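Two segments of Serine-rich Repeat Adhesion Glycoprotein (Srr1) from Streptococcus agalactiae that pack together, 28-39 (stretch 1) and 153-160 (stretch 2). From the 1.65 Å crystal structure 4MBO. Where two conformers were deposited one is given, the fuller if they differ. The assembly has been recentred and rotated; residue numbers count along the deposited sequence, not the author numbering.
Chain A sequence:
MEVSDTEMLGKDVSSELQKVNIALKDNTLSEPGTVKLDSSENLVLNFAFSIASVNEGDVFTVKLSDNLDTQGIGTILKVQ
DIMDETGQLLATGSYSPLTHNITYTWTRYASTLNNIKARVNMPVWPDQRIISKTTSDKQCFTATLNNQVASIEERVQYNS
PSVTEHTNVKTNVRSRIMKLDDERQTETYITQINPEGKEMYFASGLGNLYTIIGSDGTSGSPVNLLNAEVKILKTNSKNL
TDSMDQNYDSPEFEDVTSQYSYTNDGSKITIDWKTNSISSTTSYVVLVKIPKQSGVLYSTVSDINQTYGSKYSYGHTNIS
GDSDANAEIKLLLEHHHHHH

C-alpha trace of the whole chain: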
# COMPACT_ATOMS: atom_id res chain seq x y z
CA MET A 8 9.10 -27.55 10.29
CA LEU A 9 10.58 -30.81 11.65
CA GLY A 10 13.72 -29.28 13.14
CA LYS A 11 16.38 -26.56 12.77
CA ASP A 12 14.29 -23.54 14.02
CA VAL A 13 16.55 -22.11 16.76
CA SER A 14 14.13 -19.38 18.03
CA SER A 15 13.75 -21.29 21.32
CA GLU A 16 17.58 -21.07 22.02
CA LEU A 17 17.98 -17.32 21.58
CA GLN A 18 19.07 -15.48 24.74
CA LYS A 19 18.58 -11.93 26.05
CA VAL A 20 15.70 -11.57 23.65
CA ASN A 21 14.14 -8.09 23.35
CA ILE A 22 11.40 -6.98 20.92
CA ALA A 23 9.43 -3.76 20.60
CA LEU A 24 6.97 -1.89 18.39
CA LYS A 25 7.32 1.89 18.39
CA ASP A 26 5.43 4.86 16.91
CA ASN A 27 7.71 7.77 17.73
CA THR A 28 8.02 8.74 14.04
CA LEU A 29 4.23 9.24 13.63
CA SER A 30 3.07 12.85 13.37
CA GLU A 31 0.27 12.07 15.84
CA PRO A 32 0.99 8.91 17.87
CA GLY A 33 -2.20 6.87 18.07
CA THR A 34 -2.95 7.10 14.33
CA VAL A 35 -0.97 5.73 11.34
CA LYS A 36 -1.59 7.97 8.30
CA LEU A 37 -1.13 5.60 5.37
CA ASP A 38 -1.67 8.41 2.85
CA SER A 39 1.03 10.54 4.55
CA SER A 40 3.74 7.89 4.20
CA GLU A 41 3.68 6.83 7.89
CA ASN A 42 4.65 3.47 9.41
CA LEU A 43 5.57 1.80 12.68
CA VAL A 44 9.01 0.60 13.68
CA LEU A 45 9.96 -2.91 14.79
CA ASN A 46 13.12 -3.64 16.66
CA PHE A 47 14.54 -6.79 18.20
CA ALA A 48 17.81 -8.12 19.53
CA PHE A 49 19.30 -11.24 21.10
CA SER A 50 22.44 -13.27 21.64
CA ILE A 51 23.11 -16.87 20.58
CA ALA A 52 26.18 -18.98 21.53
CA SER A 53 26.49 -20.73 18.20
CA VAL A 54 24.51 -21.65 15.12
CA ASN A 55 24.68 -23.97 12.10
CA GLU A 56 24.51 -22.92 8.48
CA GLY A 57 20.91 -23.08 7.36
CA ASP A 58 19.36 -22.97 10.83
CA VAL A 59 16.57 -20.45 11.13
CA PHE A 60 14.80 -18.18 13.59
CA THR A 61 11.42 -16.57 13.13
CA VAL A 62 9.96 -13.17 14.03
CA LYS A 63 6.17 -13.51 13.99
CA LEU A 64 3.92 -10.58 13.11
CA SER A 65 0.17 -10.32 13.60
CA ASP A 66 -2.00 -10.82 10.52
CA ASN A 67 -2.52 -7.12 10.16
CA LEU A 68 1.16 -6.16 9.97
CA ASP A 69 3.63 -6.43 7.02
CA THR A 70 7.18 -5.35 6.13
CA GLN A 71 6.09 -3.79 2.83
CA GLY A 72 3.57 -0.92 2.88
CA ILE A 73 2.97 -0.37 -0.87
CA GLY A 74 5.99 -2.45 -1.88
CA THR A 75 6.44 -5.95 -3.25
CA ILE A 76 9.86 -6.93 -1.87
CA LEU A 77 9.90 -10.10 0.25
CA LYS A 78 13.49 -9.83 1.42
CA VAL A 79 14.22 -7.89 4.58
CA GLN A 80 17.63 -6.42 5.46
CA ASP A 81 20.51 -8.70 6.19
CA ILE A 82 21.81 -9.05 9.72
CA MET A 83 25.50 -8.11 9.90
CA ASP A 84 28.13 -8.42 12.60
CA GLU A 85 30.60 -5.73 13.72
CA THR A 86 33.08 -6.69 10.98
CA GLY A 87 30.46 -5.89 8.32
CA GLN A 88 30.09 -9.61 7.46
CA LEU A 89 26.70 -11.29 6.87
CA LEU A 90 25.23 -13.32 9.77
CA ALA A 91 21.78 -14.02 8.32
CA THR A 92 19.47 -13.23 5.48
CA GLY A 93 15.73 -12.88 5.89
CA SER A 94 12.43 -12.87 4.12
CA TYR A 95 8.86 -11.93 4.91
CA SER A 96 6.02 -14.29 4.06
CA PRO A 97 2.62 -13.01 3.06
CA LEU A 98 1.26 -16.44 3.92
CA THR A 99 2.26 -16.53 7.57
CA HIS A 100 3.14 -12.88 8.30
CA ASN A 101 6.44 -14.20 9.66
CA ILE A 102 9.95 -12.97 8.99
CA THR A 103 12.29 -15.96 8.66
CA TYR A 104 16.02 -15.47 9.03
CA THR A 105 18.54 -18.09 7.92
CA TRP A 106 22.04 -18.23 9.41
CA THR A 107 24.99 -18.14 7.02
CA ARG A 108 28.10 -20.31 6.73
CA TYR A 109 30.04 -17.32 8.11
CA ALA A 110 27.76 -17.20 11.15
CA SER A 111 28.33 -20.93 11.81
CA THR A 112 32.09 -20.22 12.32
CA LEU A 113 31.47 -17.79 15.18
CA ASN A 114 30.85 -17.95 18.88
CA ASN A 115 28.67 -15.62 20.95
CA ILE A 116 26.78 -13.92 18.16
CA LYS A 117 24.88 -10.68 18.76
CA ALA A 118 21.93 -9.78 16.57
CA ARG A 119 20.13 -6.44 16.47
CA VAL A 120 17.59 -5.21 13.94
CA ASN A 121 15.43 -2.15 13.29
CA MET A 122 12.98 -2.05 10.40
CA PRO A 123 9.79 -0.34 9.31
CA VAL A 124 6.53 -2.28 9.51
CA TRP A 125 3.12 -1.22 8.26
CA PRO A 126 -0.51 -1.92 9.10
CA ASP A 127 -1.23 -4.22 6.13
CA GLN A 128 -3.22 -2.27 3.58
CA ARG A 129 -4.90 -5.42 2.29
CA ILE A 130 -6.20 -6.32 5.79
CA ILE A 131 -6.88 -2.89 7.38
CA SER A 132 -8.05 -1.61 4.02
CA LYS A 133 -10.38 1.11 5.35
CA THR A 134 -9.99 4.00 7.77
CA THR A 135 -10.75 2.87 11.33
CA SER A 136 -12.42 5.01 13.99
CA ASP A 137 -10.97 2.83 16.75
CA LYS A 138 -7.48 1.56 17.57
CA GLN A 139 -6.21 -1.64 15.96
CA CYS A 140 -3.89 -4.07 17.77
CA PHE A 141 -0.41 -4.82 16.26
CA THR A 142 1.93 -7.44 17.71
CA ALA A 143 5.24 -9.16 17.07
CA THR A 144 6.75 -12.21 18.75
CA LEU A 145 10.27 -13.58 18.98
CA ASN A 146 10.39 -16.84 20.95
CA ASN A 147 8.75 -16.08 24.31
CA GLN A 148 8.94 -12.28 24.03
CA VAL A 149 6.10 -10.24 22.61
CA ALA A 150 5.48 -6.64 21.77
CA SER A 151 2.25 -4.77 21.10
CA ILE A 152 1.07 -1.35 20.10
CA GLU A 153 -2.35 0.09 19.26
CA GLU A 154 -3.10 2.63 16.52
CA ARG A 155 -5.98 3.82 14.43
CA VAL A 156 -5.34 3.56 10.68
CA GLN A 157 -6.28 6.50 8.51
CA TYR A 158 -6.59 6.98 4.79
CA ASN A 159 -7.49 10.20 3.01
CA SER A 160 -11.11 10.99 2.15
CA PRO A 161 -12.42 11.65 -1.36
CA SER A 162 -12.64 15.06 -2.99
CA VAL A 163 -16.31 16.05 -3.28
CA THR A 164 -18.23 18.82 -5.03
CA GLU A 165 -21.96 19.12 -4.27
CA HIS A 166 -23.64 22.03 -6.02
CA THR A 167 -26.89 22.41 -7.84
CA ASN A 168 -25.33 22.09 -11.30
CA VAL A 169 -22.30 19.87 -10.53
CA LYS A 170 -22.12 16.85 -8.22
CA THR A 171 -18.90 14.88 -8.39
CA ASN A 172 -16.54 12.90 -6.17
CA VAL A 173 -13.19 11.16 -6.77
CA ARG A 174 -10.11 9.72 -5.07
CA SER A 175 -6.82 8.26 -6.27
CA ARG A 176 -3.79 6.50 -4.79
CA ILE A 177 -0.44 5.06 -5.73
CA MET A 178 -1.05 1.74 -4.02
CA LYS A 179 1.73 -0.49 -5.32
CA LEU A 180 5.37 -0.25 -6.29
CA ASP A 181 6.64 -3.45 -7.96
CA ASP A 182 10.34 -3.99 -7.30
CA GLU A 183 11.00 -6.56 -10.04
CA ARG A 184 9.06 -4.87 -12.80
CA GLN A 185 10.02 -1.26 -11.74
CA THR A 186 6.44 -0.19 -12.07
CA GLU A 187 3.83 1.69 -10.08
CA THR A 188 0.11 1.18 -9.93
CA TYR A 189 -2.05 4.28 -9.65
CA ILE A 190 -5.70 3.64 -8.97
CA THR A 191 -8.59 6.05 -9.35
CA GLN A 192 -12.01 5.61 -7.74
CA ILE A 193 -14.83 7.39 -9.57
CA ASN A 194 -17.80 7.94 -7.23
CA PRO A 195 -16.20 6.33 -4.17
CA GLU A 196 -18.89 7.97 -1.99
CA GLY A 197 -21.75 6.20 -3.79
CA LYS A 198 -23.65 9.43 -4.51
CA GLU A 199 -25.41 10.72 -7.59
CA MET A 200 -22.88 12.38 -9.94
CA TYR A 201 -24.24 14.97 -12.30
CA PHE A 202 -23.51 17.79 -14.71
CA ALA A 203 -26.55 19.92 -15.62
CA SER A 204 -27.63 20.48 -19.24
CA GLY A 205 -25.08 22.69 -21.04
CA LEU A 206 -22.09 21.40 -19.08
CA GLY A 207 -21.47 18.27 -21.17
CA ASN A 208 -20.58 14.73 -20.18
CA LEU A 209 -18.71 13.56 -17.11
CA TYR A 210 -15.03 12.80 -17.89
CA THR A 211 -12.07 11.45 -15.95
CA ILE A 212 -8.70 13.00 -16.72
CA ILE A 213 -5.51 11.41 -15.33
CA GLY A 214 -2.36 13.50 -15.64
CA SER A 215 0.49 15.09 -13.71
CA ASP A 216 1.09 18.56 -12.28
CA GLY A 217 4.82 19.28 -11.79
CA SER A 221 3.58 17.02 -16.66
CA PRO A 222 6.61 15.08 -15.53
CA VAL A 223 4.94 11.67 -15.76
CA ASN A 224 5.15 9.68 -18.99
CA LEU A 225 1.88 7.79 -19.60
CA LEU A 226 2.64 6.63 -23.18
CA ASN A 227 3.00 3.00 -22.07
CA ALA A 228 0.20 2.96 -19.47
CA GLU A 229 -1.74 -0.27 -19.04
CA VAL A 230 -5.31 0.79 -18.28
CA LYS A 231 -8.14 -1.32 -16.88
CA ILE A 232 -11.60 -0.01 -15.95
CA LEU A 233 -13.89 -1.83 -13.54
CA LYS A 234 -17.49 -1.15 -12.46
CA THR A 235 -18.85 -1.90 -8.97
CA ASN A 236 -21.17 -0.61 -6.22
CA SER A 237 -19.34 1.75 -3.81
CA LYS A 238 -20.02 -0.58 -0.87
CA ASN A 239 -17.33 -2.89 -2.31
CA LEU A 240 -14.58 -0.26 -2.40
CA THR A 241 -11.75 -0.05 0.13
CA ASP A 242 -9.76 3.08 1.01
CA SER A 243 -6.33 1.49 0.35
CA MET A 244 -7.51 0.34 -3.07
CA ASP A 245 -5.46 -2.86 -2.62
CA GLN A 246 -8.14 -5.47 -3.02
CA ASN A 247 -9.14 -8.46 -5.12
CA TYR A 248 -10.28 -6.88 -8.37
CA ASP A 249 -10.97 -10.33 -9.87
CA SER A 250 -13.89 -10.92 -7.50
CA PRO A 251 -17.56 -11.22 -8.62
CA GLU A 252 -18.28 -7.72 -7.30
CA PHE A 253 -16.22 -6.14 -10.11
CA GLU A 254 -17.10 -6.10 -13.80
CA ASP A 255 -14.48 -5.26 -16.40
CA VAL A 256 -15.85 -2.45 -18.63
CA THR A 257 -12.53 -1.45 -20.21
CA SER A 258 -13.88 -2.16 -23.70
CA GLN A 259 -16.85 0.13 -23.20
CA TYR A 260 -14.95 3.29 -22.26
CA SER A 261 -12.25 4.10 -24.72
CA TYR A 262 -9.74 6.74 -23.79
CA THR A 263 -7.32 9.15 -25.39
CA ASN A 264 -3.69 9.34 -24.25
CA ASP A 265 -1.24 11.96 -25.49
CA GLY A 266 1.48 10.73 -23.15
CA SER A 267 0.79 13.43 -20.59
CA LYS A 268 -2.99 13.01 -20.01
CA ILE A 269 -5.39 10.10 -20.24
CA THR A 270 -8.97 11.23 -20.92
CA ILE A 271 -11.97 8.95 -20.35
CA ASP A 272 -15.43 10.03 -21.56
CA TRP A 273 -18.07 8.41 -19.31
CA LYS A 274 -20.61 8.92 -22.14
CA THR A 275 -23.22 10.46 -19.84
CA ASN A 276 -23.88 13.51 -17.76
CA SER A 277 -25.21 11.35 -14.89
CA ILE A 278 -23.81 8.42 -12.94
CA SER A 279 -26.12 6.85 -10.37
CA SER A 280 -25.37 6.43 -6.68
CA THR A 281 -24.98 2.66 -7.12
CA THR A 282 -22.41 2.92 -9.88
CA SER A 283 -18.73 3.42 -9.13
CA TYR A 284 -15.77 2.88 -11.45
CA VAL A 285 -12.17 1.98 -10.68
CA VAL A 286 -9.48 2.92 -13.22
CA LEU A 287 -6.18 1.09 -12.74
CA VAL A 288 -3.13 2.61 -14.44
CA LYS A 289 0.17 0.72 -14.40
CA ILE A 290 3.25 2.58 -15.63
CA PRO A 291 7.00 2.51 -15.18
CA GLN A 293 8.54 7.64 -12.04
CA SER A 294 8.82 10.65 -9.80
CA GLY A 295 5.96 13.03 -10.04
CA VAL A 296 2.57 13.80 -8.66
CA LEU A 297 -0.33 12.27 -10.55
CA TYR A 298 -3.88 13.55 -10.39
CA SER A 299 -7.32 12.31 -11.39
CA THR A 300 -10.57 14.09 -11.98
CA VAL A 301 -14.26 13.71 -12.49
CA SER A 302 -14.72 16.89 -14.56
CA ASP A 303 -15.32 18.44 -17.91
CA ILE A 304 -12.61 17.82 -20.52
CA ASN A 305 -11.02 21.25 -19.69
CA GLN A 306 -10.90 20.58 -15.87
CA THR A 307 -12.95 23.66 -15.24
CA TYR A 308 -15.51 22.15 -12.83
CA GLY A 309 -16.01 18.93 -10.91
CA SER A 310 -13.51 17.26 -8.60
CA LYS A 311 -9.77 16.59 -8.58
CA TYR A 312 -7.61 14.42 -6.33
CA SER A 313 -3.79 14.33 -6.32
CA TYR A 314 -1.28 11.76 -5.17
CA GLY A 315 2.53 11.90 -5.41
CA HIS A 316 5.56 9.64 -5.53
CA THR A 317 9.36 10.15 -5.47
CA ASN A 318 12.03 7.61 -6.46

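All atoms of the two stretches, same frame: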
# COMPACT_ATOMS: atom_id res chain seq x y z
N THR A 28 7.87 8.01 15.31
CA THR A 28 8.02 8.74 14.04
C THR A 28 6.66 9.24 13.50
O THR A 28 6.62 10.06 12.59
CB THR A 28 8.82 7.95 12.98
OG1 THR A 28 8.07 6.83 12.48
CG2 THR A 28 10.14 7.49 13.54
N LEU A 29 5.55 8.79 14.08
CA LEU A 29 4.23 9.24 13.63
C LEU A 29 4.03 10.71 13.98
O LEU A 29 4.46 11.18 15.04
CB LEU A 29 3.11 8.43 14.30
CG LEU A 29 3.03 6.92 14.06
CD1 LEU A 29 1.81 6.35 14.79
CD2 LEU A 29 2.97 6.61 12.58
N SER A 30 3.36 11.45 13.10
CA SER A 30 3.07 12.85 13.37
C SER A 30 2.15 13.01 14.58
O SER A 30 2.30 13.95 15.37
CB SER A 30 2.43 13.52 12.13
OG SER A 30 1.23 12.87 11.73
N GLU A 31 1.18 12.10 14.70
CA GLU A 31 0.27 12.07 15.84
C GLU A 31 0.17 10.64 16.36
O GLU A 31 -0.69 9.86 15.91
CB GLU A 31 -1.10 12.57 15.45
CG GLU A 31 -1.11 13.97 14.86
CD GLU A 31 -2.52 14.45 14.59
OE1 GLU A 31 -3.16 14.99 15.53
OE2 GLU A 31 -2.98 14.34 13.44
N PRO A 32 1.03 10.27 17.30
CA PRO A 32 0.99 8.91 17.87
C PRO A 32 -0.44 8.53 18.23
O PRO A 32 -1.17 9.35 18.78
CB PRO A 32 1.93 9.02 19.07
CG PRO A 32 2.91 10.07 18.65
CD PRO A 32 2.10 11.09 17.92
N GLY A 33 -0.84 7.31 17.88
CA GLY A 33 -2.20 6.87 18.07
C GLY A 33 -2.90 6.61 16.75
O GLY A 33 -3.92 5.93 16.70
N THR A 34 -2.38 7.24 15.67
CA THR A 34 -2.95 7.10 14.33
C THR A 34 -1.83 6.93 13.29
O THR A 34 -0.87 7.71 13.28
CB THR A 34 -3.75 8.36 13.91
OG1 THR A 34 -4.81 8.62 14.84
CG2 THR A 34 -4.36 8.18 12.55
N VAL A 35 -1.92 5.89 12.45
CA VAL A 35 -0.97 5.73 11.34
C VAL A 35 -1.65 6.27 10.08
O VAL A 35 -2.68 5.75 9.64
CB VAL A 35 -0.57 4.25 11.09
CG1 VAL A 35 0.42 4.14 9.95
CG2 VAL A 35 0.05 3.64 12.32
N LYS A 36 -1.06 7.32 9.51
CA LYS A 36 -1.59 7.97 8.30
C LYS A 36 -0.96 7.33 7.08
O LYS A 36 0.12 7.72 6.64
CB LYS A 36 -1.31 9.47 8.35
CG LYS A 36 -1.91 10.14 9.58
CD LYS A 36 -1.57 11.63 9.65
CE LYS A 36 -1.98 12.26 10.97
NZ LYS A 36 -1.32 13.59 11.19
N LEU A 37 -1.67 6.37 6.50
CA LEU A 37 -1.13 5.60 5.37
C LEU A 37 -1.12 6.37 4.06
O LEU A 37 -0.58 5.88 3.07
CB LEU A 37 -1.84 4.26 5.21
CG LEU A 37 -1.53 3.25 6.31
CD1 LEU A 37 -2.32 1.97 6.10
CD2 LEU A 37 -0.03 2.90 6.39
N ASP A 38 -1.73 7.55 4.03
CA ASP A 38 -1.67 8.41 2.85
C ASP A 38 -0.75 9.63 3.09
O ASP A 38 -0.71 10.57 2.30
CB ASP A 38 -3.07 8.81 2.40
CG ASP A 38 -3.79 7.67 1.72
OD1 ASP A 38 -3.10 6.91 0.99
OD2 ASP A 38 -5.01 7.56 1.84
N SER A 39 -0.00 9.56 4.21
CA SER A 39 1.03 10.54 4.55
C SER A 39 2.37 9.81 4.80
O SER A 39 3.20 10.27 5.59
CB SER A 39 0.61 11.38 5.77
OG SER A 39 -0.55 12.13 5.48
N GLU A 153 -1.04 -0.17 19.84
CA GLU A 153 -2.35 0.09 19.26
C GLU A 153 -2.37 1.42 18.51
O GLU A 153 -1.84 2.42 19.01
CB GLU A 153 -3.44 0.14 20.35
CG GLU A 153 -3.74 -1.19 20.99
CD GLU A 153 -4.90 -1.06 21.97
OE1 GLU A 153 -5.91 -1.67 21.68
OE2 GLU A 153 -4.81 -0.29 22.95
N GLU A 154 -3.00 1.43 17.35
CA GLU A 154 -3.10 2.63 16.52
C GLU A 154 -4.33 2.59 15.66
O GLU A 154 -4.68 1.51 15.15
CB GLU A 154 -1.94 2.73 15.49
CG GLU A 154 -0.54 2.55 16.01
CD GLU A 154 0.00 3.71 16.77
OE1 GLU A 154 -0.60 4.80 16.74
OE2 GLU A 154 1.04 3.53 17.47
N ARG A 155 -4.98 3.73 15.47
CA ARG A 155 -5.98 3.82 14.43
C ARG A 155 -5.22 3.85 13.09
O ARG A 155 -4.04 4.21 13.04
CB ARG A 155 -6.78 5.13 14.55
CG ARG A 155 -7.55 5.24 15.82
CD ARG A 155 -8.31 6.57 15.88
NE ARG A 155 -8.69 6.78 17.26
CZ ARG A 155 -7.84 7.24 18.19
NH1 ARG A 155 -8.25 7.38 19.44
NH2 ARG A 155 -6.58 7.54 17.87
N VAL A 156 -5.91 3.52 12.02
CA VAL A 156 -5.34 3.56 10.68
C VAL A 156 -6.20 4.53 9.87
O VAL A 156 -7.40 4.38 9.82
CB VAL A 156 -5.30 2.17 10.05
CG1 VAL A 156 -4.82 2.25 8.61
CG2 VAL A 156 -4.39 1.28 10.89
N GLN A 157 -5.56 5.50 9.25
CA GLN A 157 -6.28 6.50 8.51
C GLN A 157 -5.83 6.60 7.08
O GLN A 157 -4.65 6.56 6.78
CB GLN A 157 -6.07 7.86 9.20
CG GLN A 157 -6.56 9.06 8.43
CD GLN A 157 -6.32 10.34 9.19
OE1 GLN A 157 -6.91 10.57 10.23
NE2 GLN A 157 -5.43 11.18 8.68
N TYR A 158 -6.81 6.74 6.19
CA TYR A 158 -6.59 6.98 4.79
C TYR A 158 -7.30 8.29 4.45
O TYR A 158 -8.20 8.75 5.17
CB TYR A 158 -7.21 5.89 3.94
CG TYR A 158 -6.60 4.52 4.08
CD1 TYR A 158 -5.53 4.14 3.30
CD2 TYR A 158 -7.13 3.58 4.97
CE1 TYR A 158 -4.95 2.87 3.41
CE2 TYR A 158 -6.58 2.32 5.09
CZ TYR A 158 -5.51 1.95 4.28
OH TYR A 158 -4.93 0.71 4.39
N ASN A 159 -6.84 8.97 3.41
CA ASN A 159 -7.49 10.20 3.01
C ASN A 159 -8.89 10.00 2.47
O ASN A 159 -9.21 8.94 1.91
CB ASN A 159 -6.67 10.91 1.95
CG ASN A 159 -5.49 11.63 2.53
OD1 ASN A 159 -5.40 11.87 3.75
ND2 ASN A 159 -4.57 12.00 1.66
N SER A 160 -9.73 11.02 2.65
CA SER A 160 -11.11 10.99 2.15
C SER A 160 -11.20 11.51 0.71
O SER A 160 -10.34 12.23 0.27
CB SER A 160 -12.04 11.84 3.02
OG SER A 160 -12.11 11.29 4.33
O HOH W 1 -3.39 9.34 5.78

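Two segments whose touching residues are at least 119 apart in sequence pair as parallel strands, 34-36 beside 153-157, their axes crossing at -34° with a closest approach of 4.5 Å; together they bury 685 Å². The register sets T34 beside R155, V35 beside V156 and K36 beside Q157. Stretch 1 enters through a loop in which T28 and S30 stay clear of stretch 2, while buried L29 points toward it and brings CD1 to 3.5 Å from E154 OE1. A type II turn from E31 to T34, closed by T34 N to E31 O at 3.1 Å, then swings the chain into the strand. G33 occupies this turn with phi/psi of 115/-22, where a CB would be jammed against the carbonyl oxygen of P32, so the backbone itself calls for glycine. The buried carboxylate of E154 reaches back to this turn: G33 N gives E154 OE1 a weak hydrogen bond (2.8 Å), bent to 125° at the hydrogen.

From here the backbone bonds follow the parallel pattern, in which alternate residues of stretch 1 reach residues of stretch 2 on both sides of their partner. R155 N donates to G33 O (2.7 Å). T34, K36, R155 and Q157 share one face of the sheet. T34 OG1 sits at the edge of the R155 guanidinium, 3.7 Å from R155 NH2, and T34 CG2 packs on Q157 CB at 3.8 Å. V35 and V156 occupy the other face. V35 N donates to R155 O (2.8 Å), so R155 is held through both its amide and its carbonyl, and V35 in turn accepts from Q157 N at its O (2.9 Å). K36 lays its CG 3.8 Å from Q157 NE2, but its extended end leads away, back to its own loop, where NZ forms a salt bridge with E31 OE2 (2.9 Å) and a hydrogen bond to S30 OG (2.7 Å).

Beyond the strand, a type I turn from K36 to S39 carries L37 and D38 toward stretch 2. L37 N closes the ladder on Q157 O (3.0 Å), and L37 CD1 makes apolar contacts with V156 CG1 (3.6 Å) and Y158 CZ (3.7 Å). A water bridges D38 N (3.0 Å) and Q157 O (3.2 Å), while D38 OD2, at the edge of the Y158 ring, accepts from N159 N (2.8 Å), extending the attachment past the last strand pair.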